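Local atomic coordinates of START domain-containing protein 10 (Homo sapiens, PDB entry 6SER), a protein that transfers phosphatidylcholine and phosphatidylethanolamine between membranes, preferring lipids with a palmitoyl or stearoyl chain at sn-1 and an unsaturated chain at sn-2. Residues Gln23-Gln28 against Leu133-Pro138; Arg34-Ala39 against Ser166-Tyr171; Val85-Glu90 against Tyr143-Tyr148; Phe233-Trp236 against Glu240-Pro243. All coordinates share one frame; numbering follows the deposited sequence.

In the fold
Near the N terminus, segment 23-28 leads into helix 27-38, and both lie on one side of the curved START sheet. Contact 1 sets that lead-in on strand 127-139, and contact 2 joins the following helix to strand 161-175; along the sequence these two cross. Contact 3, helix 79-87 against strand 142-151, falls wholly within the long loop that contact 2 closes, and it crosses contact 1. In the sheet, strand 142-151 runs between the other two, so contacts 1 and 2 each share backbone hydrogen bonds with contact 3. Contact 4 is a short local closure after helix 197-227; its Trp236 stacks on His87, tying the C-terminal loop to contact 3.

Contact 1 (Gln23-Gln28 against Leu133-Pro138); sequences QVPDDQ and LRSWLP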
loop_
_atom_site.group_PDB
_atom_site.type_symbol
_atom_site.label_atom_id
_atom_site.label_comp_id
_atom_site.label_asym_id
_atom_site.label_seq_id
_atom_site.Cartn_x
_atom_site.Cartn_y
_atom_site.Cartn_z
ATOM N N GLN A 23 -0.830 -12.898 -11.012
ATOM C CA GLN A 23 -0.012 -13.851 -10.282
ATOM C C GLN A 23 -0.028 -13.531 -8.801
ATOM O O GLN A 23 0.045 -12.362 -8.417
ATOM C CB GLN A 23 1.425 -13.820 -10.768
ATOM C CG GLN A 23 1.594 -14.147 -12.227
ATOM C CD GLN A 23 3.037 -14.366 -12.613
ATOM O OE1 GLN A 23 3.426 -15.477 -12.989
ATOM N NE2 GLN A 23 3.847 -13.317 -12.506
ATOM N N VAL A 24 -0.103 -14.563 -7.968
ATOM C CA VAL A 24 0.178 -14.315 -6.545
ATOM C C VAL A 24 1.683 -14.144 -6.370
ATOM O O VAL A 24 2.464 -14.903 -6.971
ATOM C CB VAL A 24 -0.385 -15.448 -5.659
ATOM C CG1 VAL A 24 -1.201 -16.436 -6.483
ATOM C CG2 VAL A 24 0.685 -16.149 -4.833
ATOM N N PRO A 25 2.134 -13.127 -5.638
ATOM C CA PRO A 25 3.571 -12.842 -5.568
ATOM C C PRO A 25 4.362 -14.047 -5.084
ATOM O O PRO A 25 4.018 -14.675 -4.082
ATOM C CB PRO A 25 3.643 -11.681 -4.572
ATOM C CG PRO A 25 2.317 -10.998 -4.706
ATOM C CD PRO A 25 1.329 -12.094 -4.963
ATOM N N ASP A 26 5.414 -14.386 -5.820
ATOM C CA ASP A 26 6.253 -15.492 -5.403
ATOM C C ASP A 26 7.414 -14.960 -4.572
ATOM O O ASP A 26 7.489 -13.774 -4.246
ATOM C CB ASP A 26 6.726 -16.305 -6.608
ATOM C CG ASP A 26 7.640 -15.527 -7.533
ATOM O OD1 ASP A 26 7.874 -14.324 -7.307
ATOM O OD2 ASP A 26 8.127 -16.135 -8.504
ATOM N N ASP A 27 8.337 -15.854 -4.229
ATOM C CA ASP A 27 9.410 -15.492 -3.314
ATOM C C ASP A 27 10.328 -14.436 -3.916
ATOM O O ASP A 27 10.842 -13.570 -3.202
ATOM C CB ASP A 27 10.206 -16.733 -2.936
ATOM C CG ASP A 27 10.627 -16.725 -1.495
ATOM O OD1 ASP A 27 9.973 -17.417 -0.690
ATOM O OD2 ASP A 27 11.596 -16.010 -1.163
ATOM N N GLN A 28 10.544 -14.490 -5.229
ATOM C CA GLN A 28 11.405 -13.505 -5.871
ATOM C C GLN A 28 10.764 -12.121 -5.881
ATOM O O GLN A 28 11.474 -11.113 -5.784
ATOM C CB GLN A 28 11.744 -13.970 -7.292
ATOM C CG GLN A 28 12.487 -12.967 -8.164
ATOM C CD GLN A 28 13.895 -12.668 -7.681
ATOM O OE1 GLN A 28 14.475 -13.418 -6.892
ATOM N NE2 GLN A 28 14.455 -11.561 -8.159
ATOM N N LEU A 133 -4.568 -6.834 -5.651
ATOM C CA LEU A 133 -4.126 -8.083 -5.055
ATOM C C LEU A 133 -3.019 -7.753 -4.063
ATOM O O LEU A 133 -2.006 -7.156 -4.433
ATOM C CB LEU A 133 -3.643 -9.062 -6.124
ATOM C CG LEU A 133 -3.299 -10.502 -5.716
ATOM C CD1 LEU A 133 -3.230 -11.357 -6.956
ATOM C CD2 LEU A 133 -1.970 -10.607 -4.970
ATOM N N ARG A 134 -3.222 -8.122 -2.809
ATOM C CA ARG A 134 -2.303 -7.813 -1.724
ATOM C C ARG A 134 -1.688 -9.110 -1.225
ATOM O O ARG A 134 -2.382 -10.128 -1.122
ATOM C CB ARG A 134 -3.046 -7.097 -0.573
ATOM C CG ARG A 134 -2.161 -6.569 0.544
ATOM C CD ARG A 134 -2.943 -5.667 1.501
ATOM N NE ARG A 134 -3.779 -6.411 2.450
ATOM C CZ ARG A 134 -5.080 -6.664 2.287
ATOM N NH1 ARG A 134 -5.753 -7.342 3.218
ATOM N NH2 ARG A 134 -5.716 -6.244 1.198
ATOM N N SER A 135 -0.390 -9.081 -0.915
ATOM C CA SER A 135 0.255 -10.234 -0.300
ATOM C C SER A 135 1.298 -9.787 0.710
ATOM O O SER A 135 1.938 -8.746 0.542
ATOM C CB SER A 135 0.908 -11.140 -1.333
ATOM O OG SER A 135 1.232 -12.386 -0.736
ATOM N N TRP A 136 1.470 -10.587 1.759
ATOM C CA TRP A 136 2.284 -10.202 2.901
ATOM C C TRP A 136 3.183 -11.348 3.332
ATOM O O TRP A 136 2.846 -12.522 3.165
ATOM C CB TRP A 136 1.412 -9.755 4.081
ATOM C CG TRP A 136 0.285 -10.682 4.425
ATOM C CD1 TRP A 136 0.278 -11.628 5.414
ATOM C CD2 TRP A 136 -1.014 -10.733 3.813
ATOM N NE1 TRP A 136 -0.941 -12.267 5.452
ATOM C CE2 TRP A 136 -1.749 -11.744 4.476
ATOM C CE3 TRP A 136 -1.628 -10.025 2.774
ATOM C CZ2 TRP A 136 -3.070 -12.060 4.132
ATOM C CZ3 TRP A 136 -2.934 -10.349 2.422
ATOM C CH2 TRP A 136 -3.640 -11.353 3.100
ATOM N N LEU A 137 4.338 -10.990 3.898
ATOM C CA LEU A 137 5.336 -11.974 4.294
ATOM C C LEU A 137 6.200 -11.463 5.440
ATOM O O LEU A 137 6.998 -10.533 5.251
ATOM C CB LEU A 137 6.228 -12.339 3.101
ATOM C CG LEU A 137 7.192 -13.512 3.295
ATOM C CD1 LEU A 137 6.411 -14.788 3.606
ATOM C CD2 LEU A 137 8.059 -13.702 2.057
ATOM N N PRO A 138 6.165 -12.071 6.621
ATOM C CA PRO A 138 7.107 -11.729 7.662
ATOM C C PRO A 138 8.442 -12.371 7.278
ATOM O O PRO A 138 8.421 -13.441 6.962
ATOM C CB PRO A 138 6.562 -12.461 8.868
ATOM C CG PRO A 138 5.159 -12.700 8.494
ATOM C CD PRO A 138 5.159 -12.970 7.023
HETATM O O HOH W 1 2.487 -14.913 -1.771
#
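The lead-in to the N-terminal helix of the START domain lies here against strand 127-139, with Pro25 turned toward Leu133 and Ser135. The proline ring spans both residues: its CD touches Leu133 CD2 at 3.6 Å, while Pro25 CG rests 3.7 Å from Ser135 CB. Proline and leucine side chains slide past one another in opposite directions. A chi1 of -172° swings Leu133 CG away from its own N and out to the loop, where CD2 meets the proline and Leu133 CD1 comes 3.7 Å from the carbonyl O of Gln23. That same carbonyl accepts a hydrogen bond from the hydroxyl of Tyr148 on the next strand.

Leu133 and Ser135 are alternate residues of a beta strand and so point from the same face of the START sheet, the face that helix 27-38 covers; Phe30 of that helix touches both Pro25 and Ser135. Asp26 is the N-cap of the helix, its OD1 accepting from the backbone N of Asp29.

A water bridges the two segments, donating to Pro25 O at 2.8 Å and to Ser135 OG at 3.0 Å. Ser135 OG, which is buried, is also hydrogen-bonded to Asn111 O.

Contact 2 (Arg34-Ala39 against Ser166-Tyr171); sequences RSECEA and SIQTGY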
loop_
_atom_site.group_PDB
_atom_site.type_symbol
_atom_site.label_atom_id
_atom_site.label_comp_id
_atom_site.label_asym_id
_atom_site.label_seq_id
_atom_site.Cartn_x
_atom_site.Cartn_y
_atom_site.Cartn_z
ATOM N N ARG A 34 11.893 -5.814 -1.620
ATOM C CA ARG A 34 12.771 -5.360 -0.545
ATOM C C ARG A 34 14.041 -4.741 -1.111
ATOM O O ARG A 34 14.483 -3.674 -0.667
ATOM C CB ARG A 34 13.127 -6.511 0.395
ATOM C CG ARG A 34 14.202 -6.116 1.397
ATOM C CD ARG A 34 14.355 -7.117 2.538
ATOM N NE ARG A 34 15.414 -8.084 2.288
ATOM C CZ ARG A 34 15.208 -9.366 2.006
ATOM N NH1 ARG A 34 13.974 -9.844 1.947
ATOM N NH2 ARG A 34 16.238 -10.172 1.789
ATOM N N SER A 35 14.640 -5.399 -2.102
ATOM C CA SER A 35 15.825 -4.846 -2.738
ATOM C C SER A 35 15.533 -3.467 -3.314
ATOM O O SER A 35 16.375 -2.565 -3.249
ATOM C CB SER A 35 16.328 -5.809 -3.815
ATOM O OG SER A 35 17.033 -5.117 -4.821
ATOM N N GLU A 36 14.323 -3.273 -3.841
ATOM C CA GLU A 36 13.945 -1.969 -4.371
ATOM C C GLU A 36 13.918 -0.915 -3.268
ATOM O O GLU A 36 14.374 0.218 -3.466
ATOM C CB GLU A 36 12.582 -2.073 -5.047
ATOM C CG GLU A 36 12.437 -1.267 -6.296
ATOM C CD GLU A 36 11.173 -1.613 -7.045
ATOM O OE1 GLU A 36 10.633 -2.721 -6.830
ATOM O OE2 GLU A 36 10.714 -0.776 -7.845
ATOM N N CYS A 37 13.391 -1.275 -2.095
ATOM C CA CYS A 37 13.347 -0.337 -0.974
ATOM C C CYS A 37 14.749 0.025 -0.491
ATOM O O CYS A 37 15.040 1.202 -0.247
ATOM C CB CYS A 37 12.518 -0.926 0.173
ATOM S SG CYS A 37 10.765 -1.130 -0.207
ATOM N N GLU A 38 15.630 -0.971 -0.357
ATOM C CA GLU A 38 16.978 -0.742 0.155
ATOM C C GLU A 38 17.896 -0.083 -0.872
ATOM O O GLU A 38 18.952 0.444 -0.498
ATOM C CB GLU A 38 17.596 -2.070 0.606
ATOM C CG GLU A 38 16.811 -2.816 1.690
ATOM C CD GLU A 38 17.270 -4.258 1.859
ATOM O OE1 GLU A 38 17.800 -4.832 0.880
ATOM O OE2 GLU A 38 17.103 -4.815 2.968
ATOM N N ALA A 39 17.534 -0.119 -2.151
ATOM C CA ALA A 39 18.391 0.437 -3.186
ATOM C C ALA A 39 18.407 1.958 -3.110
ATOM O O ALA A 39 17.380 2.596 -2.859
ATOM C CB ALA A 39 17.914 -0.015 -4.567
ATOM N N SER A 166 -2.943 0.806 -9.326
ATOM C CA SER A 166 -1.750 0.652 -8.502
ATOM C C SER A 166 -0.781 -0.252 -9.260
ATOM O O SER A 166 -0.960 -1.472 -9.293
ATOM C CB SER A 166 -2.122 0.086 -7.131
ATOM O OG SER A 166 -0.976 -0.465 -6.486
ATOM N N ILE A 167 0.235 0.345 -9.859
ATOM C CA ILE A 167 1.242 -0.423 -10.636
ATOM C C ILE A 167 2.020 -1.291 -9.658
ATOM O O ILE A 167 2.198 -2.405 -9.938
ATOM C CB ILE A 167 2.148 0.438 -11.533
ATOM C CG1 ILE A 167 1.353 1.197 -12.575
ATOM C CG2 ILE A 167 3.198 -0.380 -12.202
ATOM C CD1 ILE A 167 1.024 2.552 -12.191
ATOM N N GLN A 168 2.392 -0.733 -8.534
ATOM C CA GLN A 168 3.072 -1.436 -7.450
ATOM C C GLN A 168 3.050 -0.529 -6.240
ATOM O O GLN A 168 3.314 0.582 -6.387
ATOM C CB GLN A 168 4.501 -1.751 -7.821
ATOM C CG GLN A 168 5.348 -2.052 -6.633
ATOM C CD GLN A 168 6.810 -2.128 -6.974
ATOM O OE1 GLN A 168 7.406 -1.224 -7.514
ATOM N NE2 GLN A 168 7.373 -3.268 -6.684
ATOM N N THR A 169 2.568 -1.001 -5.118
ATOM C CA THR A 169 2.588 -0.266 -3.847
ATOM C C THR A 169 2.924 -1.259 -2.738
ATOM O O THR A 169 2.601 -2.330 -2.859
ATOM C CB THR A 169 1.529 0.821 -3.681
ATOM O OG1 THR A 169 0.880 0.556 -2.469
ATOM C CG2 THR A 169 0.439 0.910 -4.690
ATOM N N GLY A 170 3.664 -0.866 -1.736
ATOM C CA GLY A 170 4.034 -1.799 -0.679
ATOM C C GLY A 170 4.818 -1.157 0.426
ATOM O O GLY A 170 5.171 -0.059 0.293
ATOM N N TYR A 171 5.110 -1.944 1.439
ATOM C CA TYR A 171 5.760 -1.468 2.641
ATOM C C TYR A 171 6.798 -2.484 3.067
ATOM O O TYR A 171 6.560 -3.693 2.998
ATOM C CB TYR A 171 4.752 -1.263 3.782
ATOM C CG TYR A 171 3.669 -0.261 3.494
ATOM C CD1 TYR A 171 3.776 1.042 3.970
ATOM C CD2 TYR A 171 2.539 -0.617 2.734
ATOM C CE1 TYR A 171 2.788 1.972 3.708
ATOM C CE2 TYR A 171 1.546 0.302 2.465
ATOM C CZ TYR A 171 1.676 1.596 2.955
ATOM O OH TYR A 171 0.688 2.515 2.693
#
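A classic beta bulge in strand 161-175 of the START sheet, where Ile167 and Gln168 both face Gln188, presents the Gln168 side chain to Glu36 of the N-terminal helix. The two side chains approach from opposite directions, each extended beyond CG. Gln168 NE2 donates to Glu36 OE1 in a weak hydrogen bond, 3.3 Å long with an angle of 150° at the hydrogen. The carboxylate and amide planes are turned 47° apart, so the two groups are not coplanar across the bond.

Next to this bond Glu36 OE2 stands 3.4 Å from Gln168 OE1, both oxygens being acceptors. Lys67 NZ makes a salt bridge with Glu36 OE2 and a hydrogen bond with Gln168 OE1, so one cation serves both oxygens and probably offsets their mutual repulsion. The first torsion of Gln168, 161°, sets CG opposite the main-chain nitrogen, and the extended chain beyond it places the amide beside the carboxylate. The polar link is thus a small network of three side chains, in which Lys67 is the stronger partner of the glutamine.

At the end of the helix, Cys37 O accepts a hydrogen bond from Lys69 NZ. Glu36 also rests on Leu186 of strand 181-190, while Arg34 and Cys37 touch Leu172 farther along strand 161-175. Helix 27-38 therefore lies across neighbouring strands of the sheet, with the Glu36-Gln168 pair near the bulge.

Contact 3 (Val85-Glu90 against Tyr143-Tyr148); sequences VLHDIE and YIIMNY
The end of helix 79-87 comes to strand 142-151 with its backbone well clear of it, the nearest CA atoms, Leu86 and Ile145, being 8.3 Å apart. Side chains bridge that gap, and Ile145 supplies all of the strand's share: its CD1 methyl meets both Leu86 and His87.

Ile145 CD1 packs 3.8 Å from Leu86 CB and, roughly at right angles to that, sits over a face of the His87 imidazole in a CH-pi contact, 4.0 Å from the ring centroid and 24° off the normal. The methyl is displaced toward the rim, and its nearest ring atom is His87 NE2 at 3.7 Å. Ile145 holds CG1 anti to its carbonyl carbon (chi1 -43°) and CD1 fully extended from there (chi2 180°), which carries the methyl out to the helix end.

Three aromatic rings also pack on the imidazole: Trp236 stacks on it, while Tyr83 and Trp136 meet it edge-to-face. The side chain of Ile145 comes within about 3 Å (nearest atoms) of a bound triethylene glycol, probably from the crystallisation liquor, which may mark part of the internal pocket of the START fold.

Beyond His87 the chain leaves the helix at Asp88, which N-caps the next helical turn. Strand 142-151 runs between strands 127-139 and 161-175, and the Leu86 side chain also touches Tyr171 and Ile173 on the latter.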
loop_
_atom_site.group_PDB
_atom_site.type_symbol
_atom_site.label_atom_id
_atom_site.label_comp_id
_atom_site.label_asym_id
_atom_site.label_seq_id
_atom_site.Cartn_x
_atom_site.Cartn_y
_atom_site.Cartn_z
ATOM N N VAL A 85 -1.169 -2.192 11.996
ATOM C CA VAL A 85 -1.854 -1.000 11.506
ATOM C C VAL A 85 -1.996 -1.049 9.991
ATOM O O VAL A 85 -3.052 -0.718 9.439
ATOM C CB VAL A 85 -1.099 0.253 11.977
ATOM C CG1 VAL A 85 -1.660 1.506 11.317
ATOM C CG2 VAL A 85 -1.163 0.340 13.492
ATOM N N LEU A 86 -0.940 -1.473 9.295
ATOM C CA LEU A 86 -1.048 -1.634 7.851
ATOM C C LEU A 86 -2.074 -2.697 7.478
ATOM O O LEU A 86 -2.758 -2.557 6.460
ATOM C CB LEU A 86 0.316 -1.979 7.255
ATOM C CG LEU A 86 1.323 -0.821 7.279
ATOM C CD1 LEU A 86 2.663 -1.222 6.666
ATOM C CD2 LEU A 86 0.740 0.375 6.569
ATOM N N HIS A 87 -2.214 -3.746 8.289
ATOM C CA HIS A 87 -3.130 -4.831 7.955
ATOM C C HIS A 87 -4.580 -4.517 8.311
ATOM O O HIS A 87 -5.491 -5.038 7.663
ATOM C CB HIS A 87 -2.705 -6.119 8.667
ATOM C CG HIS A 87 -1.839 -7.019 7.838
ATOM N ND1 HIS A 87 -2.296 -7.649 6.701
ATOM C CD2 HIS A 87 -0.554 -7.425 8.001
ATOM C CE1 HIS A 87 -1.328 -8.394 6.190
ATOM N NE2 HIS A 87 -0.259 -8.271 6.958
ATOM N N ASP A 88 -4.818 -3.675 9.323
ATOM C CA ASP A 88 -6.141 -3.543 9.940
ATOM C C ASP A 88 -7.046 -2.679 9.075
ATOM O O ASP A 88 -7.118 -1.461 9.245
ATOM C CB ASP A 88 -6.013 -2.954 11.342
ATOM C CG ASP A 88 -7.274 -3.145 12.174
ATOM O OD1 ASP A 88 -7.156 -3.530 13.351
ATOM O OD2 ASP A 88 -8.383 -2.911 11.645
ATOM N N ILE A 89 -7.785 -3.328 8.167
ATOM C CA ILE A 89 -8.718 -2.613 7.290
ATOM C C ILE A 89 -9.702 -1.783 8.099
ATOM O O ILE A 89 -9.998 -0.633 7.752
ATOM C CB ILE A 89 -9.458 -3.595 6.358
ATOM C CG1 ILE A 89 -8.534 -4.075 5.246
ATOM C CG2 ILE A 89 -10.666 -2.928 5.725
ATOM C CD1 ILE A 89 -8.091 -5.477 5.412
ATOM N N GLU A 90 -10.226 -2.350 9.190
ATOM C CA GLU A 90 -11.235 -1.654 9.982
ATOM C C GLU A 90 -10.697 -0.352 10.564
ATOM O O GLU A 90 -11.384 0.676 10.546
ATOM C CB GLU A 90 -11.732 -2.561 11.106
ATOM C CG GLU A 90 -12.637 -1.838 12.066
ATOM C CD GLU A 90 -13.074 -2.693 13.256
ATOM O OE1 GLU A 90 -14.131 -2.378 13.822
ATOM O OE2 GLU A 90 -12.375 -3.657 13.629
ATOM N N TYR A 143 8.946 -7.277 7.911
ATOM C CA TYR A 143 7.685 -7.560 7.249
ATOM C C TYR A 143 7.642 -6.867 5.893
ATOM O O TYR A 143 8.138 -5.747 5.727
ATOM C CB TYR A 143 6.483 -7.091 8.073
ATOM C CG TYR A 143 6.379 -7.593 9.500
ATOM C CD1 TYR A 143 6.912 -6.862 10.558
ATOM C CD2 TYR A 143 5.694 -8.768 9.796
ATOM C CE1 TYR A 143 6.791 -7.305 11.880
ATOM C CE2 TYR A 143 5.556 -9.216 11.104
ATOM C CZ TYR A 143 6.111 -8.483 12.143
ATOM O OH TYR A 143 5.974 -8.942 13.432
ATOM N N ILE A 144 7.021 -7.534 4.927
ATOM C CA ILE A 144 6.705 -6.927 3.641
ATOM C C ILE A 144 5.227 -7.132 3.353
ATOM O O ILE A 144 4.707 -8.241 3.511
ATOM C CB ILE A 144 7.545 -7.517 2.498
ATOM C CG1 ILE A 144 9.023 -7.198 2.698
ATOM C CG2 ILE A 144 7.065 -6.979 1.161
ATOM C CD1 ILE A 144 9.905 -7.733 1.591
ATOM N N ILE A 145 4.556 -6.066 2.929
ATOM C CA ILE A 145 3.216 -6.132 2.367
ATOM C C ILE A 145 3.263 -5.412 1.032
ATOM O O ILE A 145 3.625 -4.231 0.990
ATOM C CB ILE A 145 2.167 -5.473 3.273
ATOM C CG1 ILE A 145 2.395 -5.841 4.731
ATOM C CG2 ILE A 145 0.780 -5.908 2.860
ATOM C CD1 ILE A 145 1.394 -5.205 5.654
ATOM N N MET A 146 2.898 -6.108 -0.049
ATOM C CA MET A 146 2.833 -5.534 -1.389
ATOM C C MET A 146 1.434 -5.675 -1.973
ATOM O O MET A 146 0.649 -6.537 -1.565
ATOM C CB MET A 146 3.795 -6.214 -2.364
ATOM C CG MET A 146 4.999 -6.789 -1.731
ATOM S SD MET A 146 6.058 -7.502 -2.971
ATOM C CE MET A 146 5.207 -9.019 -3.306
ATOM N N ASN A 147 1.149 -4.837 -2.968
ATOM C CA ASN A 147 -0.094 -4.951 -3.718
ATOM C C ASN A 147 0.110 -4.365 -5.108
ATOM O O ASN A 147 1.061 -3.620 -5.350
ATOM C CB ASN A 147 -1.263 -4.290 -2.970
ATOM C CG ASN A 147 -1.320 -2.783 -3.147
ATOM O OD1 ASN A 147 -1.403 -2.282 -4.267
ATOM N ND2 ASN A 147 -1.349 -2.053 -2.035
ATOM N N TYR A 148 -0.792 -4.727 -6.022
ATOM C CA TYR A 148 -0.880 -4.139 -7.354
ATOM C C TYR A 148 -2.306 -4.348 -7.851
ATOM O O TYR A 148 -3.004 -5.255 -7.387
ATOM C CB TYR A 148 0.141 -4.756 -8.323
ATOM C CG TYR A 148 -0.098 -6.219 -8.632
ATOM C CD1 TYR A 148 -0.851 -6.593 -9.737
ATOM C CD2 TYR A 148 0.411 -7.224 -7.812
ATOM C CE1 TYR A 148 -1.085 -7.919 -10.033
ATOM C CE2 TYR A 148 0.182 -8.561 -8.099
ATOM C CZ TYR A 148 -0.573 -8.900 -9.214
ATOM O OH TYR A 148 -0.829 -10.218 -9.533
#

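Contact 4 (Phe233-Trp236 against Glu240-Pro243); sequences FKPW and EQSP
The chain doubles back on itself between Phe233-Trp236 and Glu240-Pro243, bringing the CA atoms of Pro235 and Gln241 to 4.9 Å. Gln241 holds the two limbs together. Its OE1 accepts a hydrogen bond from the backbone N of Lys234 at 3.0 Å, the donor lying in the carbonyl plane with a C=O...N angle of 149°; the angle at the hydrogen is a bent 136°.

Phe233 runs alongside the same glutamine in the opposite direction, its ring tilted 39° from the amide plane. The carbonyl O of Gln241 meets the ring at its edge, in plane, 3.4 Å from Phe233 CE2, and the Gln241 CB methylene packs nearby. Pro235 CD sits 3.8 Å above the plane of the Phe233 ring, toward its rim. Pro235 CB adds a looser touch on Ser242 N.

This loop follows the long C-terminal helix 197-227. Lys226 NZ of that helix donates a hydrogen bond to Phe233 O, while Asp84 of helix 79-87 takes a salt bridge from Lys234 NZ and a hydrogen bond from Trp236 NE1, fastening the loop to both helices.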
loop_
_atom_site.group_PDB
_atom_site.type_symbol
_atom_site.label_atom_id
_atom_site.label_comp_id
_atom_site.label_asym_id
_atom_site.label_seq_id
_atom_site.Cartn_x
_atom_site.Cartn_y
_atom_site.Cartn_z
ATOM N N PHE A 233 -8.877 -10.469 17.667
ATOM C CA PHE A 233 -9.231 -10.701 16.265
ATOM C C PHE A 233 -8.221 -10.010 15.357
ATOM O O PHE A 233 -8.321 -8.812 15.092
ATOM C CB PHE A 233 -10.645 -10.207 15.991
ATOM C CG PHE A 233 -11.176 -10.574 14.642
ATOM C CD1 PHE A 233 -11.933 -9.663 13.922
ATOM C CD2 PHE A 233 -10.930 -11.824 14.098
ATOM C CE1 PHE A 233 -12.433 -9.991 12.681
ATOM C CE2 PHE A 233 -11.437 -12.164 12.860
ATOM C CZ PHE A 233 -12.187 -11.242 12.145
ATOM N N LYS A 234 -7.236 -10.778 14.892
ATOM C CA LYS A 234 -6.202 -10.299 13.978
ATOM C C LYS A 234 -5.979 -11.393 12.951
ATOM O O LYS A 234 -5.016 -12.168 13.041
ATOM C CB LYS A 234 -4.907 -9.967 14.725
ATOM C CG LYS A 234 -5.030 -8.831 15.720
ATOM C CD LYS A 234 -3.686 -8.513 16.353
ATOM C CE LYS A 234 -3.798 -7.338 17.300
ATOM N NZ LYS A 234 -2.484 -6.997 17.922
ATOM N N PRO A 235 -6.871 -11.507 11.965
ATOM C CA PRO A 235 -6.733 -12.579 10.963
ATOM C C PRO A 235 -5.461 -12.508 10.145
ATOM O O PRO A 235 -5.096 -13.524 9.543
ATOM C CB PRO A 235 -7.973 -12.396 10.074
ATOM C CG PRO A 235 -8.407 -10.972 10.291
ATOM C CD PRO A 235 -8.092 -10.709 11.747
ATOM N N TRP A 236 -4.787 -11.351 10.072
ATOM C CA TRP A 236 -3.512 -11.302 9.357
ATOM C C TRP A 236 -2.423 -12.071 10.092
ATOM O O TRP A 236 -1.447 -12.507 9.469
ATOM C CB TRP A 236 -3.074 -9.854 9.129
ATOM C CG TRP A 236 -3.088 -8.989 10.361
ATOM C CD1 TRP A 236 -2.024 -8.706 11.182
ATOM C CD2 TRP A 236 -4.207 -8.268 10.895
ATOM N NE1 TRP A 236 -2.418 -7.862 12.194
ATOM C CE2 TRP A 236 -3.752 -7.580 12.042
ATOM C CE3 TRP A 236 -5.550 -8.147 10.524
ATOM C CZ2 TRP A 236 -4.589 -6.773 12.809
ATOM C CZ3 TRP A 236 -6.384 -7.352 11.296
ATOM C CH2 TRP A 236 -5.899 -6.677 12.424
ATOM N N GLU A 240 -6.742 -18.698 10.267
ATOM C CA GLU A 240 -7.969 -19.437 10.539
ATOM C C GLU A 240 -9.099 -18.534 11.024
ATOM O O GLU A 240 -10.239 -18.996 11.131
ATOM C CB GLU A 240 -7.703 -20.560 11.559
ATOM C CG GLU A 240 -7.387 -20.115 12.994
ATOM C CD GLU A 240 -5.961 -19.606 13.169
ATOM O OE1 GLU A 240 -5.161 -19.684 12.211
ATOM O OE2 GLU A 240 -5.643 -19.125 14.275
ATOM N N GLN A 241 -8.823 -17.261 11.300
ATOM C CA GLN A 241 -9.870 -16.322 11.675
ATOM C C GLN A 241 -10.475 -15.581 10.483
ATOM O O GLN A 241 -11.415 -14.805 10.676
ATOM C CB GLN A 241 -9.332 -15.300 12.681
ATOM C CG GLN A 241 -8.838 -15.871 14.008
ATOM C CD GLN A 241 -8.190 -14.802 14.872
ATOM O OE1 GLN A 241 -7.971 -13.678 14.420
ATOM N NE2 GLN A 241 -7.885 -15.143 16.116
ATOM N N SER A 242 -9.979 -15.799 9.268
ATOM C CA SER A 242 -10.444 -15.011 8.116
ATOM C C SER A 242 -11.888 -15.330 7.747
ATOM O O SER A 242 -12.212 -16.498 7.497
ATOM C CB SER A 242 -9.564 -15.253 6.901
ATOM O OG SER A 242 -10.166 -14.675 5.756
ATOM N N PRO A 243 -12.769 -14.336 7.661
ATOM C CA PRO A 243 -14.163 -14.606 7.291
ATOM C C PRO A 243 -14.414 -14.505 5.800
ATOM O O PRO A 243 -15.568 -14.393 5.366
ATOM C CB PRO A 243 -14.928 -13.518 8.046
ATOM C CG PRO A 243 -13.985 -12.373 8.078
ATOM C CD PRO A 243 -12.582 -12.948 8.119
#